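Local coordinates for prolyl-tRNA synthetase (Giardia lamblia ATCC 50803, PDB 3IAL), which probably joins proline to its cognate tRNA at the expense of ATP, by way of a prolyl-adenylate intermediate, at residues L291-P294 and A298-H301. Numbering follows the deposited sequence.
Sequences LVLP and APIH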
ATOM      1  N   LEU B 291     -13.884 -18.858  10.023  1.00 24.10           N
ATOM      2  CA  LEU B 291     -12.486 -18.483   9.997  1.00 25.69           C
ATOM      3  C   LEU B 291     -11.828 -18.672  11.355  1.00 26.95           C
ATOM      4  O   LEU B 291     -12.487 -18.624  12.386  1.00 27.08           O
ATOM      5  CB  LEU B 291     -12.315 -17.014   9.568  1.00 25.28           C
ATOM      6  CG  LEU B 291     -12.874 -16.602   8.203  1.00 24.62           C
ATOM      7  CD1 LEU B 291     -12.714 -15.109   7.988  1.00 21.78           C
ATOM      8  CD2 LEU B 291     -12.216 -17.383   7.078  1.00 20.90           C
ATOM      9  N   VAL B 292     -10.519 -18.888  11.314  1.00 27.09           N
ATOM     10  CA  VAL B 292      -9.653 -18.954  12.480  1.00 27.84           C
ATOM     11  C   VAL B 292      -8.372 -18.221  12.053  1.00 28.23           C
ATOM     12  O   VAL B 292      -7.526 -18.794  11.389  1.00 28.65           O
ATOM     13  CB  VAL B 292      -9.340 -20.427  12.842  1.00 30.36           C
ATOM     14  CG1 VAL B 292      -8.283 -20.521  13.933  1.00 23.16           C
ATOM     15  CG2 VAL B 292     -10.632 -21.180  13.242  1.00 30.94           C
ATOM     16  N   LEU B 293      -8.242 -16.954  12.434  1.00 28.77           N
ATOM     17  CA  LEU B 293      -7.212 -16.074  11.877  1.00 30.35           C
ATOM     18  C   LEU B 293      -5.938 -16.029  12.718  1.00 29.90           C
ATOM     19  O   LEU B 293      -6.000 -15.783  13.919  1.00 29.40           O
ATOM     20  CB  LEU B 293      -7.759 -14.646  11.738  1.00 28.83           C
ATOM     21  CG  LEU B 293      -9.013 -14.485  10.881  1.00 29.46           C
ATOM     22  CD1 LEU B 293      -9.531 -13.050  10.979  1.00 30.30           C
ATOM     23  CD2 LEU B 293      -8.733 -14.867   9.429  1.00 26.58           C
ATOM     24  N   PRO B 294      -4.776 -16.239  12.083  1.00 29.00           N
ATOM     25  CA  PRO B 294      -3.526 -15.884  12.741  1.00 27.99           C
ATOM     26  C   PRO B 294      -3.520 -14.390  13.104  1.00 29.20           C
ATOM     27  O   PRO B 294      -4.144 -13.590  12.390  1.00 29.33           O
ATOM     28  CB  PRO B 294      -2.475 -16.185  11.681  1.00 28.75           C
ATOM     29  CG  PRO B 294      -3.110 -17.177  10.770  1.00 30.20           C
ATOM     30  CD  PRO B 294      -4.553 -16.805  10.741  1.00 29.79           C
ATOM     31  N   ALA B 298      -5.611 -10.737  11.664  1.00 30.65           N
ATOM     32  CA  ALA B 298      -6.874 -10.514  12.367  1.00 31.31           C
ATOM     33  C   ALA B 298      -7.127  -9.010  12.452  1.00 31.22           C
ATOM     34  O   ALA B 298      -6.361  -8.296  13.107  1.00 29.94           O
ATOM     35  CB  ALA B 298      -6.824 -11.119  13.775  1.00 30.63           C
ATOM     36  N   PRO B 299      -8.191  -8.513  11.792  1.00 31.26           N
ATOM     37  CA  PRO B 299      -8.503  -7.086  11.967  1.00 31.38           C
ATOM     38  C   PRO B 299      -8.775  -6.708  13.431  1.00 31.29           C
ATOM     39  O   PRO B 299      -8.493  -5.582  13.832  1.00 31.47           O
ATOM     40  CB  PRO B 299      -9.752  -6.890  11.095  1.00 30.70           C
ATOM     41  CG  PRO B 299      -9.632  -7.934  10.049  1.00 32.46           C
ATOM     42  CD  PRO B 299      -9.083  -9.133  10.796  1.00 32.23           C
ATOM     43  N   ILE B 300      -9.302  -7.657  14.207  1.00 32.24           N
ATOM     44  CA  ILE B 300      -9.473  -7.514  15.649  1.00 32.54           C
ATOM     45  C   ILE B 300      -8.824  -8.716  16.326  1.00 32.57           C
ATOM     46  O   ILE B 300      -9.285  -9.839  16.159  1.00 34.20           O
ATOM     47  CB  ILE B 300     -10.977  -7.471  16.011  1.00 36.52           C
ATOM     48  CG1 ILE B 300     -11.596  -6.144  15.567  1.00 39.62           C
ATOM     49  CG2 ILE B 300     -11.195  -7.675  17.512  1.00 37.77           C
ATOM     50  CD1 ILE B 300     -13.110  -6.210  15.425  1.00 44.80           C
ATOM     51  N   HIS B 301      -7.744  -8.494  17.069  1.00 31.86           N
ATOM     52  CA  HIS B 301      -7.106  -9.576  17.823  1.00 32.76           C
ATOM     53  C   HIS B 301      -8.023 -10.096  18.929  1.00 32.52           C
ATOM     54  O   HIS B 301      -8.044 -11.289  19.220  1.00 33.69           O
ATOM     55  CB  HIS B 301      -5.824  -9.097  18.499  1.00 33.49           C
ATOM     56  CG  HIS B 301      -4.689  -8.829  17.565  1.00 36.52           C
ATOM     57  ND1 HIS B 301      -4.051  -7.608  17.508  1.00 35.53           N
ATOM     58  CD2 HIS B 301      -4.051  -9.628  16.678  1.00 36.89           C
ATOM     59  CE1 HIS B 301      -3.080  -7.662  16.616  1.00 35.50           C
ATOM     60  NE2 HIS B 301      -3.058  -8.875  16.097  1.00 35.07           N
TER
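Leu293 reaches across to Ala298 and Pro299 with a single branch, its CD1 methyl. Its side chain leaves the backbone toward these two residues; CG lies anti to the carbonyl carbon and beside the backbone N (chi1 -58°), and the extended second torsion (chi2 173°) then sends CD1 on to the junction where Ala298 passes into Pro299. There Leu293 CD1 stands 3.9 Å from Ala298 CA and equally close, 3.9 Å, to Pro299 CD. The leucine and the pyrrolidine ring cross at about a right angle, so the methyl meets one corner of the ring and the two groups do not lie alongside each other. Nearer the backbone the alanine methyl packs against the root of the same leucine, Ala298 CB lying 4.2 Å from Leu293 CB. That methyl also approaches the carbonyl oxygen of Pro294, while CB of Pro294 heads away from Ala298 and its ring touches His285. Pro294 O lies 3.3 Å from Ala298 N, and the two backbones come close here as the loop bends. Tyr53 of helix 52-71 touches both Leu293 and Pro299, and Met57 and Leu282 add further apolar cover to the leucine. Polar backbone atoms are also engaged: Tyr424 OH hydrogen-bonds Leu293 O, and Arg339 NH2 hydrogen-bonds Ala298 O. The contact forms a largely buried bend in the proline-rich linker between helix 276-285 and strand 302-307, which in this class IIa synthetase leads from the catalytic core to the anticodon-binding domain that follows it.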